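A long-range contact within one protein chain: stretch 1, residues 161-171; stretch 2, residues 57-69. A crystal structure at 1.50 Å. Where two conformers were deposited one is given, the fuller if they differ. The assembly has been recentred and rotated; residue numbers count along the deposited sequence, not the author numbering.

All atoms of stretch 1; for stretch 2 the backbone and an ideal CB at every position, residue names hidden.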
# COMPACT_ATOMS: atom_id res chain seq x y z
N VAL A 161 -5.94 -2.54 2.72
CA VAL A 161 -5.36 -1.24 3.06
C VAL A 161 -3.85 -1.41 3.21
O VAL A 161 -3.36 -2.48 3.58
CB VAL A 161 -5.98 -0.64 4.34
CG1 VAL A 161 -7.47 -0.46 4.20
CG2 VAL A 161 -5.65 -1.49 5.57
N MET A 162 -3.11 -0.34 2.95
CA MET A 162 -1.66 -0.32 3.08
C MET A 162 -1.24 0.95 3.80
O MET A 162 -1.87 2.00 3.66
CB MET A 162 -1.03 -0.44 1.69
CG MET A 162 -1.22 -1.76 0.95
SD MET A 162 -0.35 -3.13 1.68
CE MET A 162 1.19 -2.71 0.94
N ARG A 163 -0.14 0.85 4.55
CA ARG A 163 0.40 1.99 5.29
C ARG A 163 0.55 3.21 4.38
O ARG A 163 1.06 3.10 3.26
CB ARG A 163 1.74 1.65 5.84
CG ARG A 163 1.71 0.83 7.10
CD ARG A 163 1.15 1.54 8.32
NE ARG A 163 1.15 0.63 9.42
CZ ARG A 163 2.02 0.66 10.40
NH1 ARG A 163 1.97 -0.24 11.32
NH2 ARG A 163 2.87 1.59 10.47
N LEU A 164 0.10 4.36 4.86
CA LEU A 164 0.12 5.61 4.11
C LEU A 164 1.43 6.36 4.34
O LEU A 164 1.85 6.55 5.49
CB LEU A 164 -1.09 6.46 4.52
CG LEU A 164 -1.23 7.85 3.94
CD1 LEU A 164 -1.39 7.79 2.41
CD2 LEU A 164 -2.38 8.62 4.60
N ALA A 165 2.09 6.78 3.26
CA ALA A 165 3.32 7.55 3.35
C ALA A 165 3.06 8.88 4.05
O ALA A 165 1.97 9.45 3.95
CB ALA A 165 3.91 7.82 1.97
N GLY A 166 4.07 9.37 4.77
CA GLY A 166 3.97 10.67 5.41
C GLY A 166 3.31 10.68 6.76
O GLY A 166 3.17 11.77 7.34
N CYS A 167 2.89 9.53 7.29
CA CYS A 167 2.32 9.45 8.63
C CYS A 167 3.20 8.59 9.51
O CYS A 167 3.86 7.67 9.02
CB CYS A 167 0.90 8.88 8.62
SG CYS A 167 -0.22 9.75 7.51
N PRO A 168 3.20 8.84 10.82
CA PRO A 168 4.09 8.08 11.70
C PRO A 168 3.63 6.66 11.97
O PRO A 168 2.43 6.37 12.08
CB PRO A 168 4.10 8.92 12.99
CG PRO A 168 2.83 9.69 12.95
CD PRO A 168 2.55 9.97 11.51
N HIS A 169 4.62 5.77 12.06
CA HIS A 169 4.50 4.47 12.70
C HIS A 169 4.49 4.72 14.20
O HIS A 169 5.50 5.12 14.77
CB HIS A 169 5.68 3.61 12.25
CG HIS A 169 5.74 2.25 12.87
ND1 HIS A 169 5.03 1.17 12.37
CD2 HIS A 169 6.47 1.77 13.90
CE1 HIS A 169 5.29 0.10 13.10
NE2 HIS A 169 6.17 0.44 14.03
N GLN A 170 3.33 4.53 14.84
CA GLN A 170 3.13 5.08 16.18
C GLN A 170 4.03 4.45 17.23
O GLN A 170 4.32 5.10 18.24
CB GLN A 170 1.67 4.95 16.59
CG GLN A 170 0.72 5.85 15.83
CD GLN A 170 0.80 7.31 16.26
OE1 GLN A 170 1.59 7.67 17.14
NE2 GLN A 170 -0.03 8.16 15.67
N ARG A 171 4.49 3.22 17.02
CA ARG A 171 5.33 2.57 18.01
C ARG A 171 6.69 3.26 18.13
O ARG A 171 7.22 3.41 19.24
CB ARG A 171 5.51 1.09 17.67
CG ARG A 171 6.29 0.27 18.70
CD ARG A 171 6.48 -1.18 18.24
NE ARG A 171 7.02 -1.26 16.88
CZ ARG A 171 8.25 -1.67 16.57
NH1 ARG A 171 9.09 -2.05 17.52
NH2 ARG A 171 8.64 -1.71 15.30
N UNK A 57 -8.84 15.05 9.02
CA UNK A 57 -9.08 13.74 9.63
C UNK A 57 -7.77 13.03 9.94
O UNK A 57 -7.62 12.44 11.02
CB UNK A 57 -9.94 12.87 8.71
N UNK A 58 -6.80 13.08 9.02
CA UNK A 58 -5.50 12.50 9.32
C UNK A 58 -4.86 13.22 10.51
O UNK A 58 -4.30 12.59 11.41
CB UNK A 58 -4.59 12.57 8.09
N UNK A 59 -4.95 14.55 10.53
CA UNK A 59 -4.43 15.30 11.67
C UNK A 59 -4.99 14.78 12.98
O UNK A 59 -4.25 14.56 13.95
CB UNK A 59 -4.75 16.79 11.52
N UNK A 60 -6.31 14.55 13.02
CA UNK A 60 -6.98 14.09 14.23
C UNK A 60 -6.58 12.65 14.58
O UNK A 60 -6.33 12.34 15.76
CB UNK A 60 -8.50 14.19 14.06
N UNK A 61 -6.53 11.76 13.59
CA UNK A 61 -6.18 10.37 13.87
C UNK A 61 -4.73 10.24 14.35
O UNK A 61 -4.46 9.50 15.30
CB UNK A 61 -6.40 9.51 12.62
N UNK A 62 -3.80 10.96 13.72
CA UNK A 62 -2.39 10.83 14.08
C UNK A 62 -2.15 11.36 15.49
O UNK A 62 -1.50 10.71 16.31
CB UNK A 62 -1.51 11.57 13.08
N UNK A 63 -2.67 12.55 15.80
CA UNK A 63 -2.46 13.08 17.15
C UNK A 63 -3.15 12.24 18.21
O UNK A 63 -2.67 12.17 19.35
CB UNK A 63 -2.96 14.52 17.23
N UNK A 64 -4.29 11.59 17.89
CA UNK A 64 -4.94 10.69 18.84
C UNK A 64 -4.15 9.41 19.06
O UNK A 64 -4.29 8.78 20.11
CB UNK A 64 -6.35 10.35 18.35
N UNK A 65 -3.33 9.00 18.09
CA UNK A 65 -2.46 7.86 18.29
C UNK A 65 -2.67 6.70 17.33
O UNK A 65 -2.14 5.62 17.58
CB UNK A 65 -2.63 7.35 19.72
N UNK A 66 -3.42 6.89 16.25
CA UNK A 66 -3.70 5.82 15.30
C UNK A 66 -2.58 5.68 14.27
O UNK A 66 -1.88 6.65 13.96
CB UNK A 66 -5.03 6.08 14.59
N UNK A 67 -2.44 4.48 13.72
CA UNK A 67 -1.65 4.30 12.51
C UNK A 67 -2.53 4.57 11.28
O UNK A 67 -3.76 4.49 11.34
CB UNK A 67 -1.06 2.89 12.46
N UNK A 68 -1.88 4.89 10.16
CA UNK A 68 -2.55 5.45 9.00
C UNK A 68 -2.41 4.52 7.80
O UNK A 68 -1.30 4.09 7.48
CB UNK A 68 -1.99 6.83 8.67
N UNK A 69 -3.53 4.27 7.13
CA UNK A 69 -3.62 3.37 5.99
C UNK A 69 -4.57 3.94 4.95
O UNK A 69 -5.49 4.70 5.28
CB UNK A 69 -4.08 1.98 6.43

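Positions 57, 59, 60 and 61 lie on a helix with nothing of stretch 1 within 5.5 Å of their ideal CB atoms, so this contact leaves them unconstrained; they are Thr57, Gln59, Asp60 and Ala61.

At position 58 the CB points toward stretch 1, 5.2 Å from Cys167 SG. The gap suits a medium apolar side chain, Val, Ile or Leu. The residue is Val58, whose CG1 packs 3.8 Å from Cys167 SG.

One helical turn on, the CB of position 62 points sideways, 4.6 Å from Pro168 CD and 4.5 Å from Gln170 NE2. The proline ring favours a small or branched aliphatic side chain, Val or Ile, perhaps Ala or Leu, the amide being met by backbone carbonyls. Val62 sets CG1 3.5 Å from Pro168 CG, and Gln170 NE2 donates to Val62 O at 3.0 Å.

Positions 63 and 64 point away and could hold many residues; they are Thr63 and Gln64.

Position 65 has phi 120° and psi 13°, where a CB would jam against the preceding carbonyl O. Glycine is indicated, and Gly65 ends the helix in a Schellman motif.

The CB of position 66 points away, so stretch 1 hardly restricts it. It is Phe66, and its contribution is backbone: Gln170 NE2 donates to Phe66 O at 2.9 Å, so one side-chain amide ties down both the last helical turn and the segment after it.

At position 67 the ideal CB is 4.3 Å from Arg163 CZ and 4.8 Å from Gln170 CG, with the backbone N of Gln170 offering a donor. A short acceptor, Asn or Asp, fits. Asn67 OD1 accepts from Gln170 N at 2.9 Å, while its ND2 lies over one face of the Arg163 guanidinium.

Position 68 points toward stretch 1, with its CB only 3.5 Å from Cys167 CB and 4.3 Å from Leu164 CB. So tight a site calls for Ala, Ser or Cys. Ser68 OG lies 3.4 Å from Cys167 CB and 2.8 Å from the oxygen of water 2, which is also 2.9 Å from Pro168 O. Ser68 O accepts from Leu164 N at 3.0 Å.

Position 69 pairs with Arg163 in an antiparallel, non-hydrogen-bonded bridge (CA to CA 4.3 Å). Its CB is 3.9 Å from Val161 CB, and the arginine side chain lies farther out, so a long side chain with an apolar base and polar tip suits, aromatic or otherwise. Tyr69 packs CB 3.8 Å from Val161 CB, and its OH accepts a weak hydrogen bond from Arg163 NE at 2.9 Å.

Stretch 2 (57-69) TVQDAVTQGFNSY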
# COMPACT_ATOMS: atom_id res chain seq x y z
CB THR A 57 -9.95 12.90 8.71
OG1 THR A 57 -11.20 13.58 8.50
CG2 THR A 57 -10.21 11.55 9.33
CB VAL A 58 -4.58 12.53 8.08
CG1 VAL A 58 -3.21 11.97 8.43
CG2 VAL A 58 -5.21 11.73 6.96
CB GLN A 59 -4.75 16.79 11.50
CG GLN A 59 -4.28 17.65 12.66
CD GLN A 59 -2.77 17.81 12.69
OE1 GLN A 59 -2.09 17.59 11.69
NE2 GLN A 59 -2.25 18.18 13.84
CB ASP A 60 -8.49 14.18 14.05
CG ASP A 60 -9.25 14.06 15.36
OD1 ASP A 60 -8.65 14.34 16.42
OD2 ASP A 60 -10.45 13.70 15.32
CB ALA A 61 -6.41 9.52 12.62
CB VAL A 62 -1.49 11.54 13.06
CG1 VAL A 62 -0.06 11.62 13.58
CG2 VAL A 62 -1.55 10.82 11.71
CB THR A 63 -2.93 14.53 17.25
OG1 THR A 63 -4.33 14.59 17.00
CG2 THR A 63 -2.21 15.41 16.25
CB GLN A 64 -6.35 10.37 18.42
CG GLN A 64 -7.37 11.36 18.90
CD GLN A 64 -8.79 10.93 18.58
OE1 GLN A 64 -9.21 9.82 18.93
NE2 GLN A 64 -9.53 11.79 17.90
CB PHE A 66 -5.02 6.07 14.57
CG PHE A 66 -6.26 5.92 15.42
CD1 PHE A 66 -6.67 6.95 16.26
CD2 PHE A 66 -7.03 4.78 15.35
CE1 PHE A 66 -7.81 6.83 17.02
CE2 PHE A 66 -8.17 4.64 16.12
CZ PHE A 66 -8.57 5.68 16.95
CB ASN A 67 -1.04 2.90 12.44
CG ASN A 67 0.18 2.74 13.34
OD1 ASN A 67 1.04 3.61 13.41
ND2 ASN A 67 0.26 1.60 14.02
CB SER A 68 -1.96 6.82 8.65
OG SER A 68 -2.15 7.74 9.70
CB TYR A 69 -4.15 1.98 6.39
CG TYR A 69 -3.35 1.28 7.47
CD1 TYR A 69 -3.54 1.60 8.81
CD2 TYR A 69 -2.41 0.30 7.15
CE1 TYR A 69 -2.81 0.97 9.81
CE2 TYR A 69 -1.68 -0.34 8.14
CZ TYR A 69 -1.89 -0.01 9.48
OH TYR A 69 -1.18 -0.63 10.48
O HOH W 1 1.77 10.43 17.39
O HOH W 2 -0.25 7.31 11.75
O HOH W 3 2.91 1.03 15.50
O HOH W 4 1.03 4.59 10.25
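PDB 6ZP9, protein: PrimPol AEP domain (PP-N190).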